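Local coordinates for DyP-type peroxidase (Pleurotus ostreatus PC15, PDB 6FSK), which uses heme b to carry out peroxidase reactions, as a dye-decolorizing peroxidase that probably oxidises dyes and, at a non-canonical site, Mn(II), at residues Asp253-Leu256 with Glu257-Ile261; Gly319-Lys323 with Cys324-Ala328; Phe393-Gln397 with Glu398-Asn402; Gly426-Ala429 with Ile430-Gln433; Pro447-Pro450 with Thr451-Ile454. The protein carries 1 engineered substitution. All coordinates share one frame; numbering follows the deposited sequence.

The five contacts are all local turns or helix ends, and they follow one another along the chain in numerical order. Interactions 3 and 4, with centres about 10 Å apart, both touch the heme; two probable hydrogen bonds, through Gln397 and Asn402, join the end of helix 393-401 to the loop 426-433. Interaction 2 lies in the loop leading into helix 329-333, which opens with the axial His329, and Ala327 packs on the backbone of the 426-433 loop. Interactions 1 and 5 lie farther out: Phe255 at the end of helix 249-258 packs on Ile454 of the short strand 453-455, and Pro450 reaches back to Gln321 of interaction 2. The set thus runs from the heme pocket to the surface.

Interaction 1. Residues Asp253-Leu256 with Glu257-Ile261; sequences DDFL and ESNPI
With CG beside its backbone N (chi1 -71°), Asn259 turns its amide back toward Phe255, whose own CG lies anti to N, and ring and amide cross at a slant. This is the C-terminal end of helix 249-258, where the chain leaves the last turn for a loop. Asn259 ND2 gives a nearly straight hydrogen bond to Phe255 O (2.9 Å), with that oxygen in the plane of the amide, and the same nitrogen lies 3.5 Å from Phe255 CD1 in an oblique approach to the ring. Asn259 N bonds to Leu256 O from above the carbonyl plane. One residue earlier, Asp254 O takes two bonds from Ser258: the backbone N and the hydroxyl OG, each at 2.8 Å, with OG standing above the carbonyl plane. Leu256 packs on Leu275 of helix 268-280, while Phe255 meets Ile279 of that helix and the ring of Phe461. On the partly exposed side, the carboxylates of Asp254 and Glu257 approach to 4.5 Å between Asp254 OD1 and Glu257 OE1, a like-charge pair probably eased by a shared water. That water donates to Asp254 OD1 at 2.7 Å and to Glu257 OE1 at 2.6 Å.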
# COMPACT_ATOMS: atom_id res chain seq x y z
N ASP A 253 -8.02 18.43 7.17
CA ASP A 253 -9.34 19.05 7.12
C ASP A 253 -9.21 20.60 7.16
O ASP A 253 -9.88 21.27 6.40
CB ASP A 253 -10.22 18.61 8.26
CG ASP A 253 -10.70 17.16 8.16
OD1 ASP A 253 -10.67 16.52 7.14
OD2 ASP A 253 -11.13 16.72 9.26
N ASP A 254 -8.36 21.11 7.99
CA ASP A 254 -8.04 22.59 8.08
C ASP A 254 -7.49 23.14 6.74
O ASP A 254 -8.00 24.17 6.18
CB ASP A 254 -7.12 22.80 9.27
CG ASP A 254 -6.71 24.21 9.51
OD1 ASP A 254 -7.34 25.17 8.99
OD2 ASP A 254 -5.75 24.41 10.28
N PHE A 255 -6.51 22.42 6.16
CA PHE A 255 -6.06 22.72 4.82
C PHE A 255 -7.18 22.88 3.83
O PHE A 255 -7.25 23.87 3.10
CB PHE A 255 -5.07 21.65 4.39
CG PHE A 255 -4.63 21.81 2.99
CD1 PHE A 255 -3.80 22.88 2.67
CD2 PHE A 255 -5.09 20.97 2.00
CE1 PHE A 255 -3.37 23.06 1.35
CE2 PHE A 255 -4.65 21.16 0.64
CZ PHE A 255 -3.82 22.19 0.37
N LEU A 256 -8.04 21.89 3.73
CA LEU A 256 -9.14 21.92 2.75
C LEU A 256 -10.06 23.10 3.05
O LEU A 256 -10.40 23.86 2.15
CB LEU A 256 -9.94 20.62 2.71
CG LEU A 256 -9.20 19.37 2.33
CD1 LEU A 256 -10.23 18.23 2.30
CD2 LEU A 256 -8.51 19.48 1.01
N GLU A 257 -10.44 23.29 4.32
CA GLU A 257 -11.29 24.39 4.70
C GLU A 257 -10.70 25.73 4.37
O GLU A 257 -11.47 26.70 4.11
CB GLU A 257 -11.48 24.34 6.22
CG GLU A 257 -12.43 23.36 6.75
CD GLU A 257 -12.41 23.31 8.29
OE1 GLU A 257 -11.75 24.11 9.04
OE2 GLU A 257 -13.15 22.42 8.73
N SER A 258 -9.39 25.81 4.39
CA SER A 258 -8.66 27.10 4.22
C SER A 258 -8.41 27.40 2.75
O SER A 258 -8.00 28.49 2.39
CB SER A 258 -7.38 27.08 5.01
OG SER A 258 -7.62 26.95 6.38
N ASN A 259 -8.66 26.43 1.87
CA ASN A 259 -8.35 26.56 0.42
C ASN A 259 -9.53 26.12 -0.46
O ASN A 259 -9.38 25.36 -1.41
CB ASN A 259 -7.14 25.70 0.06
CG ASN A 259 -5.89 26.26 0.60
OD1 ASN A 259 -5.26 27.13 -0.04
ND2 ASN A 259 -5.51 25.85 1.80
N PRO A 260 -10.78 26.52 -0.17
CA PRO A 260 -11.89 26.07 -0.99
C PRO A 260 -11.68 26.48 -2.44
O PRO A 260 -11.21 27.63 -2.73
CB PRO A 260 -13.10 26.80 -0.44
CG PRO A 260 -12.53 28.04 0.19
CD PRO A 260 -11.19 27.55 0.81
N ILE A 261 -12.04 25.60 -3.36
CA ILE A 261 -11.94 25.95 -4.80
C ILE A 261 -13.00 26.99 -5.06
O ILE A 261 -14.16 26.75 -4.75
CB ILE A 261 -12.08 24.74 -5.69
CG1 ILE A 261 -10.80 23.92 -5.55
CG2 ILE A 261 -12.33 25.16 -7.16
CD1 ILE A 261 -11.02 22.54 -5.98
O HOH W 1 -9.93 25.93 9.07

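Interaction 2. Residues Gly319-Lys323 with Cys324-Ala328; sequences GDQTK and CPFAA
Gln321 lays its side chain flat over one face of the Phe326 ring. Its CG sits beside the backbone N (chi1 -66°) and the chain runs on extended through CD, which carries the amide across the ring. The CG atom hangs over the ring centre, 3.4 Å from the Phe326 centroid and only 10° off the normal, a CH-pi contact. Beyond it the amide and ring planes are practically parallel, so the two are stacked, with Gln321 CD 3.4 Å from Phe326 CD2. The roll of that amide is fixed by its oxygen: Phe326 N donates to Gln321 OE1 at 2.9 Å in a nearly straight bond, the donor tilted 24° from the carbonyl plane. A water lies 2.8 Å from Gln321 OE1, probably donating to it, and accepts from Ala327 N.

These residues form the loop between helices 315-318 and 329-333. Gly319 ends the first helix in a Schellman motif, and a type I beta turn from Pro325 to Ala328 delivers the chain to the N-cap of the second, whose His329 is the axial heme ligand. Gly319 lies at the edge of the Phe326 ring, its C 3.9 Å from Phe326 CZ. Asp320 makes an Asx turn: its OD1 accepts both from Thr322 N and, on the syn lone pair, from Thr322 OG1 at 2.7 Å, while OD2 pairs with Arg318. Arg278 binds the carbonyls of Gln321 and Thr322. Cys324 turns SG anti to its backbone N, and its side chain packs against Ile289, Glu290 and Arg331.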
# COMPACT_ATOMS: atom_id res chain seq x y z
N GLY A 319 -3.51 18.45 -22.30
CA GLY A 319 -3.24 19.45 -21.26
C GLY A 319 -4.47 19.80 -20.49
O GLY A 319 -4.58 20.90 -19.97
N ASP A 320 -5.42 18.88 -20.38
CA ASP A 320 -6.70 19.18 -19.79
C ASP A 320 -6.82 18.58 -18.39
O ASP A 320 -6.98 17.39 -18.28
CB ASP A 320 -7.76 18.61 -20.73
CG ASP A 320 -9.18 18.93 -20.34
OD1 ASP A 320 -9.45 19.47 -19.26
OD2 ASP A 320 -10.10 18.59 -21.16
N GLN A 321 -6.88 19.45 -17.40
CA GLN A 321 -7.02 19.04 -15.99
C GLN A 321 -8.39 19.34 -15.47
O GLN A 321 -8.63 19.34 -14.24
CB GLN A 321 -5.93 19.68 -15.09
CG GLN A 321 -4.53 19.21 -15.42
CD GLN A 321 -3.53 19.78 -14.55
OE1 GLN A 321 -3.27 19.27 -13.47
NE2 GLN A 321 -2.94 20.91 -14.97
N THR A 322 -9.32 19.66 -16.38
CA THR A 322 -10.65 20.02 -15.88
C THR A 322 -11.35 18.96 -15.03
O THR A 322 -11.98 19.35 -14.06
CB THR A 322 -11.62 20.48 -16.99
OG1 THR A 322 -11.79 19.49 -17.93
CG2 THR A 322 -11.04 21.71 -17.71
N LYS A 323 -11.25 17.69 -15.39
CA LYS A 323 -11.92 16.58 -14.66
C LYS A 323 -11.08 16.11 -13.49
O LYS A 323 -11.63 15.67 -12.51
CB LYS A 323 -12.30 15.43 -15.55
CG LYS A 323 -13.34 15.85 -16.60
CD LYS A 323 -13.84 14.61 -17.38
CE LYS A 323 -14.70 15.13 -18.51
NZ LYS A 323 -15.27 14.04 -19.41
N CYS A 324 -9.77 16.18 -13.63
CA CYS A 324 -8.84 15.53 -12.63
C CYS A 324 -7.48 16.18 -12.78
O CYS A 324 -6.90 16.18 -13.89
CB CYS A 324 -8.76 14.04 -12.93
SG CYS A 324 -7.73 13.13 -11.71
N PRO A 325 -6.92 16.74 -11.70
CA PRO A 325 -5.52 17.19 -11.76
C PRO A 325 -4.58 16.11 -12.18
O PRO A 325 -4.75 14.96 -11.78
CB PRO A 325 -5.24 17.69 -10.31
CG PRO A 325 -6.61 17.92 -9.72
CD PRO A 325 -7.50 16.91 -10.35
N PHE A 326 -3.52 16.45 -12.87
CA PHE A 326 -2.49 15.47 -13.16
C PHE A 326 -1.84 14.86 -11.93
O PHE A 326 -1.44 13.68 -11.95
CB PHE A 326 -1.44 16.08 -14.11
CG PHE A 326 -1.98 16.49 -15.46
CD1 PHE A 326 -2.96 15.78 -16.10
CD2 PHE A 326 -1.46 17.61 -16.05
CE1 PHE A 326 -3.44 16.18 -17.38
CE2 PHE A 326 -1.94 18.02 -17.30
CZ PHE A 326 -2.94 17.30 -17.94
N ALA A 327 -1.80 15.65 -10.85
CA ALA A 327 -1.12 15.22 -9.61
C ALA A 327 -2.06 14.59 -8.57
O ALA A 327 -1.70 14.36 -7.42
CB ALA A 327 -0.35 16.37 -8.98
N ALA A 328 -3.29 14.26 -8.96
CA ALA A 328 -4.19 13.53 -8.04
C ALA A 328 -3.52 12.24 -7.60
O ALA A 328 -2.82 11.61 -8.42
CB ALA A 328 -5.49 13.23 -8.75
O HOH W 2 -1.53 18.52 -11.38

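Interaction 3. Residues Phe393-Gln397 with Glu398-Asn402; sequences FHFIQ and ESWAN. With HEM (protoporphyrin IX containing Fe), chain C.
Gln397 NE2 donates to Asn402 OD1 at 2.9 Å, joining side chains five residues apart at the end of helix 393-401, which lies against the heme. The Asn402 oxygen falls in the plane of the Gln397 amide, whereas the donor is tilted 30° from the Asn402 carbonyl plane. A bend at chi2 (74°) brings the Gln397 amide round to this position. Both ends have further partners: Gln397 NE2 also reaches Ile431 O and Asn402 OD1 takes Gln433 N, both in the 426-433 loop, while Asn402 ND2 donates to Leu109 O at the end of helix 102-109.

The backbone widens here into a pi-type turn. Ile396 O accepts two donors, Ala401 N in a straight bond of 2.9 Å and Trp400 N from above the carbonyl plane at 3.3 Å. Gln397 O is met by Asn402 N, and Ser399 N binds Phe395 O.

On the outer side Phe395 points one edge at the face of Trp400, a T-shaped pair with planes at 82° and the centroid of its ring 5.1 Å from that of the Trp400 five-membered ring. Ser399 CB stands over the centre of the Phe395 ring, and Arg351 makes a cation-pi contact with that ring. An alanine at Phe395 would probably open a gap beside Trp400 and Ser399 and leave the Arg351 charge without this pi partner. Toward the heme, Ile396 CG2 and Phe393 flank a vinyl group, Phe393 CD1 lying 3.5 Å from heme CBC.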
# COMPACT_ATOMS: atom_id res chain seq x y z
N PHE A 393 6.63 -0.35 -5.60
CA PHE A 393 6.57 0.63 -4.52
C PHE A 393 7.65 1.71 -4.58
O PHE A 393 7.37 2.89 -4.48
CB PHE A 393 6.63 -0.06 -3.16
CG PHE A 393 6.83 0.94 -2.05
CD1 PHE A 393 5.71 1.66 -1.57
CD2 PHE A 393 8.10 1.18 -1.53
CE1 PHE A 393 5.89 2.66 -0.62
CE2 PHE A 393 8.28 2.19 -0.56
CZ PHE A 393 7.17 2.92 -0.12
N HIS A 394 8.93 1.34 -4.69
CA HIS A 394 9.96 2.37 -4.65
C HIS A 394 9.82 3.35 -5.82
O HIS A 394 10.03 4.55 -5.61
CB HIS A 394 11.35 1.68 -4.70
CG HIS A 394 12.50 2.64 -4.63
ND1 HIS A 394 12.87 3.45 -5.70
CD2 HIS A 394 13.32 2.94 -3.61
CE1 HIS A 394 13.93 4.17 -5.33
NE2 HIS A 394 14.17 3.92 -4.05
N PHE A 395 9.64 2.82 -7.02
CA PHE A 395 9.52 3.62 -8.21
C PHE A 395 8.34 4.59 -8.11
O PHE A 395 8.44 5.81 -8.40
CB PHE A 395 9.45 2.75 -9.43
CG PHE A 395 9.61 3.51 -10.70
CD1 PHE A 395 8.54 4.04 -11.31
CD2 PHE A 395 10.89 3.64 -11.27
CE1 PHE A 395 8.65 4.73 -12.55
CE2 PHE A 395 11.03 4.36 -12.43
CZ PHE A 395 9.91 4.86 -13.09
N ILE A 396 7.21 4.08 -7.66
CA ILE A 396 6.03 4.86 -7.52
C ILE A 396 6.31 6.04 -6.60
O ILE A 396 5.92 7.19 -6.91
CB ILE A 396 4.84 4.08 -6.95
CG1 ILE A 396 4.31 2.98 -7.93
CG2 ILE A 396 3.64 4.96 -6.60
CD1 ILE A 396 3.46 1.90 -7.27
N GLN A 397 6.89 5.74 -5.44
CA GLN A 397 7.17 6.79 -4.49
C GLN A 397 8.12 7.81 -5.04
O GLN A 397 7.84 9.03 -5.02
CB GLN A 397 7.71 6.19 -3.23
CG GLN A 397 7.96 7.21 -2.06
CD GLN A 397 6.65 7.67 -1.43
OE1 GLN A 397 5.85 6.90 -0.99
NE2 GLN A 397 6.38 8.98 -1.54
N GLU A 398 9.29 7.36 -5.56
CA GLU A 398 10.34 8.31 -5.93
C GLU A 398 10.09 8.97 -7.25
O GLU A 398 10.30 10.19 -7.41
CB GLU A 398 11.67 7.58 -6.01
CG GLU A 398 12.83 8.50 -6.30
CD GLU A 398 14.17 7.86 -6.54
OE1 GLU A 398 14.30 6.61 -6.78
OE2 GLU A 398 15.14 8.73 -6.47
N SER A 399 9.75 8.17 -8.25
CA SER A 399 9.66 8.64 -9.62
C SER A 399 8.34 9.28 -10.02
O SER A 399 8.30 10.06 -10.96
CB SER A 399 10.08 7.57 -10.61
OG SER A 399 11.51 7.36 -10.56
N TRP A 400 7.26 8.99 -9.31
CA TRP A 400 5.93 9.50 -9.61
C TRP A 400 5.46 10.47 -8.51
O TRP A 400 5.36 11.66 -8.77
CB TRP A 400 4.95 8.35 -9.85
CG TRP A 400 5.25 7.56 -11.10
CD1 TRP A 400 6.19 7.86 -12.12
CD2 TRP A 400 4.59 6.34 -11.51
NE1 TRP A 400 6.12 6.88 -13.10
CE2 TRP A 400 5.12 5.98 -12.77
CE3 TRP A 400 3.61 5.52 -10.90
CZ2 TRP A 400 4.73 4.78 -13.41
CZ3 TRP A 400 3.19 4.41 -11.54
CH2 TRP A 400 3.73 4.07 -12.84
N ALA A 401 5.17 9.98 -7.31
CA ALA A 401 4.62 10.80 -6.21
C ALA A 401 5.55 11.95 -5.82
O ALA A 401 5.05 13.07 -5.61
CB ALA A 401 4.32 9.94 -5.00
N ASN A 402 6.84 11.72 -5.76
CA ASN A 402 7.78 12.72 -5.27
C ASN A 402 8.25 13.66 -6.41
O ASN A 402 9.08 14.55 -6.17
CB ASN A 402 9.04 12.04 -4.71
CG ASN A 402 8.86 11.27 -3.45
OD1 ASN A 402 7.74 11.20 -2.84
ND2 ASN A 402 9.97 10.76 -2.96
CHA HEM C . -5.29 4.42 -4.19
CHB HEM C . -5.31 6.66 0.08
CHC HEM C . -0.64 5.59 0.58
CHD HEM C . -0.53 3.62 -3.84
C1A HEM C . -5.75 5.13 -3.07
C2A HEM C . -7.08 5.58 -2.85
C3A HEM C . -7.11 6.16 -1.64
C4A HEM C . -5.76 6.14 -1.15
CMA HEM C . -8.27 6.84 -1.00
CAA HEM C . -8.23 5.44 -3.84
CBA HEM C . -9.13 4.22 -3.71
CGA HEM C . -8.44 2.94 -4.10
O1A HEM C . -8.25 2.68 -5.29
O2A HEM C . -8.10 2.15 -3.19
C1B HEM C . -4.02 6.59 0.63
C2B HEM C . -3.63 7.04 1.89
C3B HEM C . -2.33 6.73 2.09
C4B HEM C . -1.91 6.07 0.84
CMB HEM C . -4.50 7.80 2.86
CAB HEM C . -1.38 6.97 3.20
CBB HEM C . -1.76 7.20 4.44
C1C HEM C . -0.13 5.05 -0.55
C2C HEM C . 1.19 4.69 -0.85
C3C HEM C . 1.26 4.15 -2.11
C4C HEM C . -0.10 4.12 -2.59
CMC HEM C . 2.34 4.85 0.11
CAC HEM C . 2.39 3.69 -2.95
CBC HEM C . 3.65 4.16 -2.84
C1D HEM C . -1.86 3.63 -4.25
C2D HEM C . -2.27 2.92 -5.50
C3D HEM C . -3.64 3.12 -5.56
C4D HEM C . -3.97 3.97 -4.43
CMD HEM C . -1.43 2.14 -6.44
CAD HEM C . -4.60 2.69 -6.66
CBD HEM C . -4.65 3.64 -7.81
CGD HEM C . -5.51 3.11 -8.93
O1D HEM C . -6.37 3.93 -9.34
O2D HEM C . -5.41 1.95 -9.29
NA HEM C . -4.88 5.56 -2.06
NB HEM C . -2.96 6.08 -0.03
NC HEM C . -0.90 4.80 -1.71
ND HEM C . -2.89 4.29 -3.71
FE HEM C . -2.90 5.25 -1.92

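Interaction 4. Residues Gly426-Ala429 with Ile430-Gln433; sequences GFDA and IIGQ. With HEM (protoporphyrin IX containing Fe), chain C.
Asp428 OD1 receives two backbone N-H groups from the following turn: Ile430 N at 2.8 Å, met nearly head-on to the C-O bond, and Ile431 N at 2.9 Å, which arrives straight but from above the carboxylate plane. With CG anti to N (chi1 178°), the carboxylate folds over the turn that follows. Its other oxygen, OD2, accepts from His329 ND1, the proximal ligand of the heme iron, so the backbone bonds at OD1 position the carboxylate beside that imidazole. Such an Asp-His pair is the usual proximal arrangement of heme peroxidases. The turn is closed by Gly432 N to Asp428 O at 2.8 Å. Glycine suits this place because a beta carbon would run into that same Asp428 O and press on Phe427 CB.

Next come the two isoleucines that line the heme. Ile431 CG1 lies 3.4 Å from Asp428 OD2, and its CG2 comes within 3.4 Å of heme CHC, with CD1 resting over the neighbouring pyrrole carbons. Ile430 CG2 approaches heme C2B at 3.9 Å. On the side away from the cofactor, the edge of the Phe427 ring meets the backbone, CE2 lying 3.5 Å from Gln433 O.

The loop, between helix 408-412 and strand 441-443, is wedged among several helices: Asp428 and both isoleucines touch helix 329-333, Asp428 and Ile431 press on Ala401 of helix 393-401, and Ala429 and Ile430 pack on Ile279 of helix 268-280.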
# COMPACT_ATOMS: atom_id res chain seq x y z
N GLY A 426 3.26 19.12 -9.86
CA GLY A 426 3.58 19.14 -8.46
C GLY A 426 3.52 17.79 -7.80
O GLY A 426 3.59 16.74 -8.46
N PHE A 427 3.59 17.84 -6.50
CA PHE A 427 3.63 16.65 -5.68
C PHE A 427 2.26 15.99 -5.53
O PHE A 427 1.21 16.65 -5.48
CB PHE A 427 4.18 16.96 -4.23
CG PHE A 427 5.65 17.22 -4.22
CD1 PHE A 427 6.13 18.44 -4.65
CD2 PHE A 427 6.54 16.27 -3.87
CE1 PHE A 427 7.50 18.71 -4.67
CE2 PHE A 427 7.92 16.51 -3.90
CZ PHE A 427 8.38 17.75 -4.31
N ASP A 428 2.30 14.66 -5.36
CA ASP A 428 1.17 13.94 -4.81
C ASP A 428 0.99 14.51 -3.39
O ASP A 428 1.94 14.53 -2.59
CB ASP A 428 1.55 12.48 -4.74
CG ASP A 428 0.50 11.62 -4.14
OD1 ASP A 428 -0.08 11.95 -3.05
OD2 ASP A 428 0.24 10.49 -4.71
N ALA A 429 -0.17 15.10 -3.10
CA ALA A 429 -0.34 15.79 -1.83
C ALA A 429 -0.70 14.88 -0.71
O ALA A 429 -0.75 15.27 0.45
CB ALA A 429 -1.40 16.89 -1.99
N ILE A 430 -0.93 13.63 -1.01
CA ILE A 430 -1.18 12.65 0.06
C ILE A 430 0.14 12.03 0.54
O ILE A 430 0.46 12.03 1.70
CB ILE A 430 -2.19 11.56 -0.39
CG1 ILE A 430 -3.47 12.19 -0.86
CG2 ILE A 430 -2.40 10.53 0.70
CD1 ILE A 430 -4.26 12.92 0.19
N ILE A 431 0.91 11.51 -0.39
CA ILE A 431 2.14 10.78 -0.08
C ILE A 431 3.44 11.36 -0.62
O ILE A 431 4.51 10.88 -0.28
CB ILE A 431 2.08 9.26 -0.51
CG1 ILE A 431 1.95 9.13 -2.05
CG2 ILE A 431 0.95 8.52 0.11
CD1 ILE A 431 2.36 7.83 -2.64
N GLY A 432 3.35 12.37 -1.48
CA GLY A 432 4.63 12.88 -2.07
C GLY A 432 5.56 13.49 -1.05
O GLY A 432 5.06 14.24 -0.16
N GLN A 433 6.85 13.17 -1.08
CA GLN A 433 7.80 13.67 -0.11
C GLN A 433 8.89 14.38 -0.84
O GLN A 433 9.30 13.97 -1.96
CB GLN A 433 8.42 12.51 0.67
CG GLN A 433 7.40 11.80 1.51
CD GLN A 433 7.99 10.84 2.55
OE1 GLN A 433 7.80 11.05 3.78
NE2 GLN A 433 8.71 9.85 2.08
CHA HEM C . -5.29 4.42 -4.19
CHB HEM C . -5.31 6.66 0.08
CHC HEM C . -0.64 5.59 0.58
CHD HEM C . -0.53 3.62 -3.84
C1A HEM C . -5.75 5.13 -3.07
C2A HEM C . -7.08 5.58 -2.85
C3A HEM C . -7.11 6.16 -1.64
C4A HEM C . -5.76 6.14 -1.15
CMA HEM C . -8.27 6.84 -1.00
CAA HEM C . -8.23 5.44 -3.84
CBA HEM C . -9.13 4.22 -3.71
CGA HEM C . -8.44 2.94 -4.10
O1A HEM C . -8.25 2.68 -5.29
O2A HEM C . -8.10 2.15 -3.19
C1B HEM C . -4.02 6.59 0.63
C2B HEM C . -3.63 7.04 1.89
C3B HEM C . -2.33 6.73 2.09
C4B HEM C . -1.91 6.07 0.84
CMB HEM C . -4.50 7.80 2.86
CAB HEM C . -1.38 6.97 3.20
CBB HEM C . -1.76 7.20 4.44
C1C HEM C . -0.13 5.05 -0.55
C2C HEM C . 1.19 4.69 -0.85
C3C HEM C . 1.26 4.15 -2.11
C4C HEM C . -0.10 4.12 -2.59
CMC HEM C . 2.34 4.85 0.11
CAC HEM C . 2.39 3.69 -2.95
CBC HEM C . 3.65 4.16 -2.84
C1D HEM C . -1.86 3.63 -4.25
C2D HEM C . -2.27 2.92 -5.50
C3D HEM C . -3.64 3.12 -5.56
C4D HEM C . -3.97 3.97 -4.43
CMD HEM C . -1.43 2.14 -6.44
CAD HEM C . -4.60 2.69 -6.66
CBD HEM C . -4.65 3.64 -7.81
CGD HEM C . -5.51 3.11 -8.93
O1D HEM C . -6.37 3.93 -9.34
O2D HEM C . -5.41 1.95 -9.29
NA HEM C . -4.88 5.56 -2.06
NB HEM C . -2.96 6.08 -0.03
NC HEM C . -0.90 4.80 -1.71
ND HEM C . -2.89 4.29 -3.71
FE HEM C . -2.90 5.25 -1.92

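Interaction 5. Residues Pro447-Pro450 with Thr451-Ile454; sequences PNDP and TTNI
Asp449 O and Thr452 are joined by a backbone hydrogen bond, Thr452 N to Asp449 O at 3.3 Å, the donor lying above the carbonyl plane. The Thr452 hydroxyl sits near the same oxygen, OG1 being 3.1 Å from Asp449 O, though its proton may go to another acceptor. A chi1 of 66° places OG1 between the backbone N and the carbonyl carbon, within reach of Asp449 O.

The backbone bond closes a type I beta turn from Asp449 to Thr452, with Pro450 and Thr451 at its corners. The turn leads at the surface into strand 453-455, which pairs antiparallel with strand 441-443; there Asn453 ND2 also bonds Gln441 OE1.

Two waters add bridges. One lies 2.7 Å from Asp449 O and 2.9 Å from Thr452 O, within hydrogen-bonding distance of both, though it has more acceptors in reach than protons. The second donates to Asp449 OD1 at 2.6 Å and accepts from Thr451 N at 2.9 Å, so the carboxylate reaches the turn's backbone through solvent. An alanine at Asp449 would remove that carboxylate, and the water on Thr451 N would probably lose its acceptor and be held less firmly.

Beyond the turn, Pro447 touches Leu263 and Arg278, and Ile454 touches Leu275 of helix 268-280.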
# COMPACT_ATOMS: atom_id res chain seq x y z
N PRO A 447 -10.25 23.88 -11.50
CA PRO A 447 -10.52 23.53 -12.91
C PRO A 447 -10.49 24.71 -13.84
O PRO A 447 -10.20 24.56 -15.04
CB PRO A 447 -11.93 22.93 -12.89
CG PRO A 447 -12.27 22.75 -11.48
CD PRO A 447 -11.32 23.42 -10.60
N ASN A 448 -10.79 25.88 -13.32
CA ASN A 448 -10.78 27.08 -14.18
C ASN A 448 -9.45 27.77 -14.31
O ASN A 448 -9.29 28.64 -15.18
CB ASN A 448 -11.84 28.10 -13.71
CG ASN A 448 -13.24 27.65 -14.00
OD1 ASN A 448 -13.46 26.96 -14.99
ND2 ASN A 448 -14.19 28.05 -13.14
N ASP A 449 -8.47 27.45 -13.46
CA ASP A 449 -7.18 28.15 -13.46
C ASP A 449 -6.09 27.08 -13.15
O ASP A 449 -5.55 27.04 -12.04
CB ASP A 449 -7.33 29.19 -12.35
CG ASP A 449 -6.15 30.10 -12.19
OD1 ASP A 449 -5.38 30.25 -13.15
OD2 ASP A 449 -5.99 30.60 -11.01
N PRO A 450 -5.77 26.23 -14.14
CA PRO A 450 -4.83 25.13 -13.86
C PRO A 450 -3.44 25.52 -13.50
O PRO A 450 -2.72 24.79 -12.80
CB PRO A 450 -4.79 24.36 -15.17
CG PRO A 450 -5.38 25.25 -16.18
CD PRO A 450 -6.36 26.08 -15.49
N THR A 451 -3.05 26.74 -13.88
CA THR A 451 -1.69 27.15 -13.66
C THR A 451 -1.41 27.52 -12.22
O THR A 451 -0.27 27.55 -11.79
CB THR A 451 -1.25 28.32 -14.58
OG1 THR A 451 -1.40 27.88 -15.96
CG2 THR A 451 0.21 28.57 -14.41
N THR A 452 -2.44 27.81 -11.45
CA THR A 452 -2.20 28.18 -10.05
C THR A 452 -1.84 26.96 -9.20
O THR A 452 -2.42 25.88 -9.33
CB THR A 452 -3.34 28.98 -9.46
OG1 THR A 452 -4.52 28.19 -9.38
CG2 THR A 452 -3.56 30.15 -10.33
N ASN A 453 -0.83 27.17 -8.38
CA ASN A 453 -0.36 26.19 -7.38
C ASN A 453 -0.87 26.53 -6.02
O ASN A 453 -1.04 27.73 -5.66
CB ASN A 453 1.16 26.27 -7.13
CG ASN A 453 1.99 25.94 -8.26
OD1 ASN A 453 1.55 25.46 -9.26
ND2 ASN A 453 3.26 26.34 -8.12
N ILE A 454 -1.09 25.51 -5.22
CA ILE A 454 -1.24 25.69 -3.79
C ILE A 454 0.05 25.18 -3.21
O ILE A 454 0.50 24.06 -3.47
CB ILE A 454 -2.40 24.88 -3.19
CG1 ILE A 454 -3.72 25.31 -3.81
CG2 ILE A 454 -2.42 25.06 -1.65
CD1 ILE A 454 -4.92 24.45 -3.51
O HOH W 3 -5.18 25.21 -10.09
O HOH W 4 -4.50 28.90 -15.18